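Local coordinates for protein KLTH0A00704p (Lachancea thermotolerans, PDB 4J2G) that forms the HORMA domain of the autophagy protein Atg13, a domain that probably mediates recruitment of PI 3-kinase in autophagy, at residues L95-L100 with S125-E130; Q104-K109 with W116-G121; E182-L187 with V200-R205; G217-S222 with S262-C267. The protein carries 1 engineered substitution. One frame throughout, in Å; residues are numbered along the deposited sequence.

Interaction 1 of 4, residues L95-L100 with S125-E130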
# COMPACT_ATOMS: atom_id res chain seq x y z
N LEU A 95 8.37 5.81 -3.06
CA LEU A 95 9.30 6.86 -2.81
C LEU A 95 9.39 7.67 -4.08
O LEU A 95 9.84 7.17 -5.12
CB LEU A 95 10.65 6.30 -2.41
CG LEU A 95 11.75 7.26 -2.03
CD1 LEU A 95 11.34 8.14 -0.84
CD2 LEU A 95 12.99 6.45 -1.72
N ASP A 96 8.90 8.91 -4.00
CA ASP A 96 8.85 9.85 -5.14
C ASP A 96 10.22 10.48 -5.48
O ASP A 96 10.85 11.12 -4.63
CB ASP A 96 7.84 10.94 -4.82
CG ASP A 96 7.54 11.84 -5.99
OD1 ASP A 96 8.33 11.90 -6.98
OD2 ASP A 96 6.49 12.51 -5.91
N LEU A 97 10.69 10.33 -6.72
CA LEU A 97 12.07 10.75 -7.05
C LEU A 97 12.14 11.95 -7.99
O LEU A 97 13.21 12.26 -8.54
CB LEU A 97 12.82 9.60 -7.72
CG LEU A 97 12.96 8.31 -6.93
CD1 LEU A 97 13.94 7.43 -7.68
CD2 LEU A 97 13.43 8.56 -5.51
N ALA A 98 11.00 12.59 -8.21
CA ALA A 98 10.85 13.73 -9.12
C ALA A 98 11.91 14.83 -8.96
O ALA A 98 12.40 15.36 -9.97
CB ALA A 98 9.44 14.32 -8.97
N ARG A 99 12.26 15.16 -7.71
CA ARG A 99 13.06 16.35 -7.35
C ARG A 99 14.55 16.10 -7.26
O ARG A 99 15.28 16.94 -6.69
CB ARG A 99 12.61 16.89 -5.98
CG ARG A 99 11.17 17.33 -5.88
CD ARG A 99 10.87 18.48 -6.82
NE ARG A 99 9.93 19.42 -6.21
CZ ARG A 99 10.28 20.45 -5.44
NH1 ARG A 99 11.56 20.69 -5.17
NH2 ARG A 99 9.34 21.23 -4.94
N LEU A 100 14.98 14.92 -7.72
CA LEU A 100 16.41 14.57 -7.74
C LEU A 100 17.14 15.24 -8.89
O LEU A 100 16.69 15.18 -10.03
CB LEU A 100 16.59 13.06 -7.92
CG LEU A 100 16.86 12.11 -6.76
CD1 LEU A 100 16.27 12.62 -5.47
CD2 LEU A 100 16.38 10.69 -7.05
N SER A 125 11.17 7.33 -11.86
CA SER A 125 10.26 8.37 -11.35
C SER A 125 9.94 8.11 -9.84
O SER A 125 9.80 9.07 -9.05
CB SER A 125 8.98 8.30 -12.16
OG SER A 125 8.54 6.93 -12.20
N GLU A 126 9.84 6.82 -9.47
CA GLU A 126 9.48 6.37 -8.07
C GLU A 126 10.02 4.97 -7.73
O GLU A 126 10.34 4.19 -8.63
CB GLU A 126 7.95 6.36 -7.88
CG GLU A 126 7.23 5.56 -8.93
CD GLU A 126 5.73 5.55 -8.75
OE1 GLU A 126 5.13 6.65 -8.78
OE2 GLU A 126 5.14 4.44 -8.59
N ILE A 127 10.12 4.65 -6.43
CA ILE A 127 10.38 3.28 -6.00
C ILE A 127 9.18 2.83 -5.22
O ILE A 127 8.85 3.45 -4.19
CB ILE A 127 11.63 3.22 -5.11
CG1 ILE A 127 12.83 3.72 -5.91
CG2 ILE A 127 11.86 1.82 -4.45
CD1 ILE A 127 13.97 4.21 -5.05
N MSE A 128 8.54 1.75 -5.68
CA MSE A 128 7.39 1.17 -5.00
C MSE A 128 7.79 0.62 -3.67
O MSE A 128 8.83 0.00 -3.54
CB MSE A 128 6.95 -0.01 -5.85
CG MSE A 128 5.97 0.41 -6.90
SE MSE A 128 4.36 1.33 -6.29
CE MSE A 128 3.74 -0.30 -5.40
N LEU A 129 6.95 0.82 -2.64
CA LEU A 129 7.30 0.32 -1.35
C LEU A 129 6.21 -0.62 -0.77
O LEU A 129 6.54 -1.54 -0.04
CB LEU A 129 7.48 1.54 -0.40
CG LEU A 129 8.52 2.62 -0.75
CD1 LEU A 129 8.43 3.82 0.15
CD2 LEU A 129 9.92 2.04 -0.74
N GLU A 130 4.95 -0.33 -1.03
CA GLU A 130 3.86 -1.11 -0.47
C GLU A 130 2.75 -1.16 -1.48
O GLU A 130 2.52 -0.17 -2.20
CB GLU A 130 3.21 -0.46 0.75
CG GLU A 130 4.15 -0.06 1.87
CD GLU A 130 3.42 0.76 3.00
OE1 GLU A 130 2.44 1.59 2.75
OE2 GLU A 130 3.87 0.59 4.14
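Leu95 and Ile127 are a hydrogen-bonded antiparallel pair: Leu95 N donates to Ile127 O at 2.7 Å, and Ile127 N returns a bond to Leu95 O at 2.9 Å. Just past the end of strand 89-96, Leu97 N still reaches Ser125 O at 2.8 Å. The tightly packed side is the face that carries Leu95 and Ile127. With CG anti to the backbone N (chi1 -176°), Leu95 lies alongside Ile127, its CD2 4.1 Å from Ile127 CD1. The same Ile127 CD1 meets Leu97 CD1, which arrives obliquely, at 4.2 Å. Leu129 CD1 closes on Leu95 CB, and Phe269 of strand 268-271 touches Leu95, Ile127 and Leu129 alike. The side of Asp96 and Glu126 is looser: the two carboxylates go separate ways. Asp96 OD1 accepts from Ala98 N at 3.0 Å, completing an Asx turn, while Glu126 leads off to salt bridges with Arg205 and Arg218. The contact opens to solvent at its loop end, where Ala98 and Ser125 are exposed. At the other end Leu129 and Glu130 both face Thr93 in a classic beta bulge; the arrangement is antiparallel pairing, interrupted by that bulge, within the five-stranded sheet of the HORMA domain.

Interaction 2 of 4, residues Q104-K109 with W116-G121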
# COMPACT_ATOMS: atom_id res chain seq x y z
N GLN A 104 22.66 12.96 -8.18
CA GLN A 104 22.19 12.28 -6.96
C GLN A 104 21.99 10.75 -7.15
O GLN A 104 21.31 10.31 -8.07
CB GLN A 104 20.94 12.98 -6.43
CG GLN A 104 21.27 14.34 -5.84
CD GLN A 104 20.07 15.10 -5.27
OE1 GLN A 104 19.07 15.36 -5.96
NE2 GLN A 104 20.20 15.53 -4.02
N GLN A 105 22.64 9.97 -6.30
CA GLN A 105 22.56 8.52 -6.31
C GLN A 105 21.58 8.08 -5.18
O GLN A 105 21.74 8.50 -4.01
CB GLN A 105 23.98 7.97 -6.03
CG GLN A 105 24.22 6.46 -6.16
CD GLN A 105 23.67 5.82 -7.44
OE1 GLN A 105 23.90 6.31 -8.55
NE2 GLN A 105 22.96 4.72 -7.29
N VAL A 106 20.60 7.24 -5.51
CA VAL A 106 19.84 6.51 -4.48
C VAL A 106 20.48 5.16 -4.11
O VAL A 106 20.72 4.29 -4.93
CB VAL A 106 18.38 6.28 -4.91
CG1 VAL A 106 17.60 5.53 -3.82
CG2 VAL A 106 17.74 7.62 -5.20
N THR A 107 20.85 5.05 -2.87
CA THR A 107 21.23 3.77 -2.33
C THR A 107 20.16 3.24 -1.26
O THR A 107 19.30 4.01 -0.80
CB THR A 107 22.57 3.83 -1.61
OG1 THR A 107 22.52 4.86 -0.61
CG2 THR A 107 23.73 4.05 -2.58
N LEU A 108 20.27 1.96 -0.97
CA LEU A 108 19.47 1.21 -0.02
C LEU A 108 20.44 0.41 0.81
O LEU A 108 21.31 -0.28 0.25
CB LEU A 108 18.56 0.23 -0.78
CG LEU A 108 17.70 -0.72 0.13
CD1 LEU A 108 16.78 0.14 1.08
CD2 LEU A 108 16.84 -1.69 -0.76
N LYS A 109 20.29 0.49 2.13
CA LYS A 109 21.06 -0.33 3.02
C LYS A 109 20.32 -1.55 3.48
O LYS A 109 19.12 -1.47 3.78
CB LYS A 109 21.51 0.45 4.22
CG LYS A 109 22.52 1.54 3.96
CD LYS A 109 23.15 2.03 5.25
CE LYS A 109 24.32 2.95 4.95
NZ LYS A 109 25.14 3.24 6.16
N TRP A 116 23.61 -0.60 -1.33
CA TRP A 116 23.36 -1.17 -2.63
C TRP A 116 22.90 -0.02 -3.45
O TRP A 116 22.12 0.80 -2.98
CB TRP A 116 22.27 -2.26 -2.62
CG TRP A 116 22.67 -3.47 -1.76
CD1 TRP A 116 22.72 -3.50 -0.44
CD2 TRP A 116 23.16 -4.76 -2.21
NE1 TRP A 116 23.15 -4.71 0.01
CE2 TRP A 116 23.47 -5.50 -1.06
CE3 TRP A 116 23.48 -5.29 -3.48
CZ2 TRP A 116 23.99 -6.80 -1.12
CZ3 TRP A 116 23.97 -6.58 -3.55
CH2 TRP A 116 24.22 -7.33 -2.37
N ASN A 117 23.38 0.04 -4.69
CA ASN A 117 22.92 1.09 -5.58
C ASN A 117 21.56 0.79 -6.09
O ASN A 117 21.26 -0.36 -6.43
CB ASN A 117 23.83 1.18 -6.81
CG ASN A 117 24.99 2.12 -6.63
OD1 ASN A 117 25.22 2.66 -5.54
ND2 ASN A 117 25.72 2.34 -7.70
N VAL A 118 20.76 1.86 -6.23
CA VAL A 118 19.41 1.76 -6.79
C VAL A 118 19.26 2.51 -8.12
O VAL A 118 18.92 1.90 -9.12
CB VAL A 118 18.33 2.27 -5.80
CG1 VAL A 118 16.94 2.02 -6.36
CG2 VAL A 118 18.52 1.62 -4.44
N CYS A 119 19.47 3.81 -8.13
CA CYS A 119 19.35 4.57 -9.38
C CYS A 119 19.91 5.97 -9.25
O CYS A 119 20.17 6.43 -8.14
CB CYS A 119 17.90 4.63 -9.85
SG CYS A 119 16.70 5.22 -8.59
N LYS A 120 20.09 6.63 -10.38
CA LYS A 120 20.78 7.92 -10.45
C LYS A 120 19.80 8.96 -10.99
O LYS A 120 18.96 8.66 -11.85
CB LYS A 120 22.01 7.85 -11.37
CG LYS A 120 22.62 6.45 -11.55
CD LYS A 120 23.14 6.22 -12.97
CE LYS A 120 23.45 4.75 -13.23
NZ LYS A 120 23.65 4.49 -14.68
N GLY A 121 19.93 10.18 -10.49
CA GLY A 121 19.09 11.30 -10.89
C GLY A 121 17.65 11.00 -11.30
O GLY A 121 16.82 10.62 -10.49
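Val106 O is gripped by three N-H groups, two of them from across the contact. Val118 N gives the strong bond, 2.8 Å from Val106 O and nearly in line with the carbonyl (162° at the oxygen). Cys119 N adds a weak one to Val106 O at 3.5 Å, and the Gln105 side chain a third, also weak, from NE2 to Val106 O at 3.3 Å. Two successive residues thus face a single partner, the definition of a classic beta bulge, and the register moves by one between Val106 and Thr107. Val106 N also bonds to Cys119 O at 2.8 Å; beyond the bulge Leu108 and Trp116 bond to each other in both directions, and at the other end Gly121 N bonds to Gln104 O.

On the face of Gln105, Thr107 and Asn117, the Gln105 chain bends at chi2 (48°) and crosses Asn117 at about a right angle. The two amide planes are 27° apart, with Gln105 NE2 3.4 Å from Asn117 CG. Val118 touches both Val106 and Leu108: its CB lies 3.9 Å from Val106 CG1, and its CG2 3.9 Å from Leu108 CB. Leu108 O sits in the plane of the Trp116 ring, at its edge, 3.6 Å from Trp116 CD1, while Trp116 NE1 bonds to Asp110. Strand 268-271 pairs with the other edge of strand 105-109. The unit is a bulged beta hairpin, consistent with the small hairpin that accompanies the main sheet in HORMA domains such as Mad2.

Interaction 3 of 4, residues E182-L187 with V200-R205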
# COMPACT_ATOMS: atom_id res chain seq x y z
N GLU A 182 8.90 3.71 8.98
CA GLU A 182 10.20 3.96 9.57
C GLU A 182 10.95 4.95 8.63
O GLU A 182 11.48 5.96 9.05
CB GLU A 182 10.87 2.60 9.88
CG GLU A 182 12.38 2.57 10.02
CD GLU A 182 12.92 3.50 11.08
OE1 GLU A 182 13.57 4.51 10.72
OE2 GLU A 182 12.71 3.23 12.29
N LEU A 183 10.82 4.76 7.32
CA LEU A 183 11.36 5.75 6.34
C LEU A 183 10.66 7.12 6.46
O LEU A 183 11.33 8.15 6.41
CB LEU A 183 11.25 5.24 4.89
CG LEU A 183 11.68 6.29 3.82
CD1 LEU A 183 13.16 6.62 3.96
CD2 LEU A 183 11.45 5.70 2.43
N GLN A 184 9.32 7.13 6.59
CA GLN A 184 8.58 8.37 6.78
C GLN A 184 9.14 9.10 8.05
O GLN A 184 9.55 10.28 7.97
CB GLN A 184 7.08 8.07 6.88
CG GLN A 184 6.13 9.21 7.27
CD GLN A 184 5.86 10.23 6.15
OE1 GLN A 184 6.38 10.12 5.03
NE2 GLN A 184 5.05 11.23 6.45
N ALA A 185 9.22 8.40 9.19
CA ALA A 185 9.82 8.99 10.39
C ALA A 185 11.12 9.74 10.04
O ALA A 185 11.29 10.90 10.35
CB ALA A 185 10.11 7.93 11.40
N ARG A 186 12.05 9.06 9.40
CA ARG A 186 13.34 9.69 9.13
C ARG A 186 13.26 10.83 8.14
O ARG A 186 14.03 11.74 8.20
CB ARG A 186 14.43 8.64 8.82
CG ARG A 186 15.34 8.85 7.63
CD ARG A 186 16.37 7.74 7.69
NE ARG A 186 15.86 6.67 8.56
CZ ARG A 186 16.59 5.76 9.19
NH1 ARG A 186 17.93 5.73 9.06
NH2 ARG A 186 15.99 4.85 9.96
N LEU A 187 12.26 10.84 7.29
CA LEU A 187 12.11 11.93 6.34
C LEU A 187 11.53 13.19 6.98
O LEU A 187 11.77 14.29 6.51
CB LEU A 187 11.19 11.49 5.16
CG LEU A 187 11.96 10.65 4.12
CD1 LEU A 187 11.05 10.29 2.94
CD2 LEU A 187 13.11 11.52 3.62
N VAL A 200 13.33 14.03 -1.58
CA VAL A 200 12.47 12.89 -1.94
C VAL A 200 11.33 12.81 -0.92
O VAL A 200 11.54 13.08 0.24
CB VAL A 200 13.22 11.54 -1.98
CG1 VAL A 200 14.35 11.53 -3.02
CG2 VAL A 200 13.79 11.17 -0.61
N LYS A 201 10.11 12.49 -1.36
CA LYS A 201 9.00 12.31 -0.41
C LYS A 201 8.28 11.00 -0.71
O LYS A 201 8.49 10.40 -1.76
CB LYS A 201 8.03 13.49 -0.50
CG LYS A 201 7.53 13.71 -1.92
CD LYS A 201 6.50 14.83 -2.05
CE LYS A 201 6.17 15.05 -3.52
NZ LYS A 201 5.06 16.03 -3.79
N LEU A 202 7.45 10.57 0.24
CA LEU A 202 6.55 9.47 0.06
C LEU A 202 5.30 9.98 -0.60
O LEU A 202 4.94 11.09 -0.39
CB LEU A 202 6.19 8.88 1.43
CG LEU A 202 6.94 7.62 1.86
CD1 LEU A 202 8.38 7.63 1.43
CD2 LEU A 202 6.85 7.31 3.36
N GLY A 203 4.66 9.14 -1.42
CA GLY A 203 3.41 9.44 -2.12
C GLY A 203 2.57 8.14 -2.06
O GLY A 203 3.09 7.08 -1.73
N THR A 204 1.27 8.26 -2.30
CA THR A 204 0.38 7.14 -2.46
C THR A 204 -0.54 7.47 -3.58
O THR A 204 -0.66 8.62 -3.92
CB THR A 204 -0.54 6.93 -1.24
OG1 THR A 204 -1.17 8.17 -0.93
CG2 THR A 204 0.30 6.51 -0.06
N ARG A 205 -1.24 6.47 -4.08
CA ARG A 205 -2.05 6.55 -5.26
C ARG A 205 -3.04 5.45 -5.00
O ARG A 205 -2.67 4.36 -4.56
CB ARG A 205 -1.16 6.17 -6.47
CG ARG A 205 -1.86 5.86 -7.75
CD ARG A 205 -0.87 5.55 -8.90
NE ARG A 205 0.49 5.92 -8.53
CZ ARG A 205 1.25 6.70 -9.28
NH1 ARG A 205 0.77 7.18 -10.42
NH2 ARG A 205 2.50 6.98 -8.91
O HOH W 1 7.25 11.85 3.01
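Leu202 meets three residues of helix 179-187, and most of the contact is apolar. Its CD1 is 3.8 Å from Leu183 CD2 and 4.1 Å from Leu187 CD1, both crossing it obliquely. Leu187 also reaches the start of the other segment, with CD2 4.3 Å from Val200 CG2. The second methyl, Leu202 CD2, presses against Gln184 CB at 3.6 Å. An alanine in place of Leu202 would probably open a gap between helix and strand, leaving the methyls of Leu183 and Leu187 without their opposing CD1 and Gln184 CB without CD2.

The polar part is carried by water, since no direct hydrogen bond joins the two segments. The Gln184 chain, with CG anti to the backbone N (chi1 172°), is bent at chi2 (75°). Its OE1 accepts from the water at 2.8 Å, and that water accepts from Leu202 N at 3.1 Å. Within the helix, Arg186 NH2 is salt-bridged to Glu182 OE1, one turn back.

The helix and strand axes run 134° apart, 9.2 Å at closest approach. The helix lies against the face of strand 201-208 that carries Leu202, while the backbone of this edge strand pairs with strand 89-96.

Interaction 4 of 4, residues G217-S222 with S262-C267. With SO4 (sulfate ion), chain C.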
# COMPACT_ATOMS: atom_id res chain seq x y z
N GLY A 217 8.62 3.50 -16.21
CA GLY A 217 9.99 3.76 -15.76
C GLY A 217 10.11 4.09 -14.29
O GLY A 217 10.66 5.14 -13.90
N ARG A 218 9.57 3.17 -13.48
CA ARG A 218 9.67 3.24 -12.01
C ARG A 218 10.45 1.99 -11.54
O ARG A 218 10.68 1.10 -12.32
CB ARG A 218 8.26 3.32 -11.38
CG ARG A 218 7.42 2.03 -11.48
CD ARG A 218 6.19 2.21 -10.58
NE ARG A 218 5.23 1.10 -10.56
CZ ARG A 218 3.97 1.17 -10.07
NH1 ARG A 218 3.49 2.28 -9.56
NH2 ARG A 218 3.16 0.12 -10.13
N ILE A 219 10.88 1.91 -10.28
CA ILE A 219 11.37 0.66 -9.72
C ILE A 219 10.18 -0.03 -9.05
O ILE A 219 9.72 0.40 -7.97
CB ILE A 219 12.46 0.89 -8.65
CG1 ILE A 219 13.67 1.67 -9.18
CG2 ILE A 219 12.91 -0.42 -8.00
CD1 ILE A 219 14.57 0.89 -10.09
N GLY A 220 9.71 -1.12 -9.66
CA GLY A 220 8.58 -1.90 -9.20
C GLY A 220 8.85 -2.68 -7.90
O GLY A 220 10.00 -2.91 -7.53
N LEU A 221 7.79 -3.08 -7.20
CA LEU A 221 7.96 -4.06 -6.10
C LEU A 221 8.79 -5.29 -6.49
O LEU A 221 9.51 -5.82 -5.64
CB LEU A 221 6.60 -4.51 -5.57
CG LEU A 221 5.93 -3.61 -4.53
CD1 LEU A 221 4.79 -4.42 -3.95
CD2 LEU A 221 6.88 -3.08 -3.43
N SER A 222 8.69 -5.73 -7.76
CA SER A 222 9.41 -6.94 -8.26
C SER A 222 10.96 -6.85 -8.26
O SER A 222 11.63 -7.87 -8.08
CB SER A 222 8.92 -7.34 -9.67
OG SER A 222 9.42 -6.42 -10.68
N SER A 262 1.31 -6.19 0.49
CA SER A 262 2.66 -6.67 0.14
C SER A 262 3.59 -5.48 0.19
O SER A 262 3.25 -4.43 -0.36
CB SER A 262 2.66 -7.18 -1.27
OG SER A 262 1.95 -8.41 -1.26
N TYR A 263 4.76 -5.66 0.82
CA TYR A 263 5.69 -4.58 1.01
C TYR A 263 7.17 -4.99 0.89
O TYR A 263 7.55 -6.07 1.26
CB TYR A 263 5.43 -3.87 2.32
CG TYR A 263 5.52 -4.78 3.52
CD1 TYR A 263 4.38 -5.49 3.97
CD2 TYR A 263 6.69 -4.91 4.23
CE1 TYR A 263 4.45 -6.33 5.07
CE2 TYR A 263 6.77 -5.74 5.37
CZ TYR A 263 5.64 -6.42 5.79
OH TYR A 263 5.74 -7.26 6.88
N ARG A 264 7.99 -4.12 0.32
CA ARG A 264 9.44 -4.29 0.35
C ARG A 264 9.94 -4.30 1.81
O ARG A 264 9.73 -3.34 2.54
CB ARG A 264 10.00 -3.09 -0.45
CG ARG A 264 11.46 -3.21 -0.79
CD ARG A 264 11.98 -1.94 -1.50
NE ARG A 264 11.31 -1.72 -2.77
CZ ARG A 264 11.54 -2.41 -3.91
NH1 ARG A 264 12.41 -3.39 -3.98
NH2 ARG A 264 10.87 -2.11 -5.00
N LYS A 265 10.54 -5.42 2.25
CA LYS A 265 11.20 -5.56 3.57
C LYS A 265 12.21 -4.49 3.96
O LYS A 265 12.29 -4.11 5.12
CB LYS A 265 11.95 -6.90 3.67
CG LYS A 265 11.07 -8.17 3.68
CD LYS A 265 11.92 -9.40 3.38
CE LYS A 265 11.28 -10.65 3.92
NZ LYS A 265 12.08 -11.81 3.44
N ASP A 266 13.01 -4.02 3.01
CA ASP A 266 13.99 -3.02 3.33
C ASP A 266 13.61 -1.62 2.76
O ASP A 266 13.39 -1.48 1.55
CB ASP A 266 15.28 -3.49 2.68
CG ASP A 266 15.68 -4.85 3.13
OD1 ASP A 266 16.48 -4.87 4.11
OD2 ASP A 266 15.24 -5.87 2.52
N CYS A 267 13.64 -0.60 3.61
CA CYS A 267 13.34 0.77 3.18
C CYS A 267 14.40 1.73 3.73
O CYS A 267 14.17 2.91 3.84
CB CYS A 267 11.99 1.20 3.75
SG CYS A 267 10.58 0.35 3.07
S SO4 C . 5.41 -4.26 -9.54
O1 SO4 C . 4.43 -5.32 -9.41
O2 SO4 C . 6.68 -4.99 -9.49
O3 SO4 C . 5.44 -3.43 -10.77
O4 SO4 C . 5.15 -3.30 -8.45
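Arg264 has CG anti to its backbone N (chi1 -168°), and a bend at chi3 (-63°) turns NE out of the extended line; beyond it the guanidinium meets Gly220. Here a loop of the HORMA domain, 217-222, packs against the end of strand 255-264. Arg264 NH2 gives the one hydrogen bond across the contact, 2.8 Å to Gly220 O. The oxygen lies at the edge of the guanidinium, near its plane, whereas the donor sits 45° above the carbonyl plane. Two further carbonyls hold the same group: NH1 bonds to Lys223 O and NE to Met128 O. An alanine here would probably leave the Gly220, Lys223 and Met128 oxygens without these donors, and the loop less firmly tied to the strand.

Ile219 and Leu221 add van der Waals contacts. Ile219 CG2 lies 4.0 Å from Arg264 NH2, the two side chains crossing at about a right angle. Leu221 reaches to the strand, with CD1 3.9 Å from Ser262 O and CD2 4.3 Å from Arg264 CB. A sulfate ion, probably from the crystallisation liquor, is bound by Arg131 and the loop: Leu221 N donates to its O4 at 2.9 Å, Ser222 N to its O2 at 2.8 Å.

In the fold
From the N terminus, interaction 1 opens at strand 89-96 and closes at strand 126-136. Interaction 2, the hairpin, lies wholly within that loop, and the two touch where Leu97 and Leu100 pack on Cys119 and Val106. Interaction 3 follows in series, closing the connection from helix 179-187 to strand 201-208, part of which is not modelled. It joins interaction 1 through the Glu126-Arg205 salt bridge and neighbouring strands of the main sheet. Interaction 4 comes last, tying the loop before strand 242-252 to strand 255-264, and meets interaction 1 at Arg218 and Ile219. No two loops cross; interactions 2 and 3 do not touch.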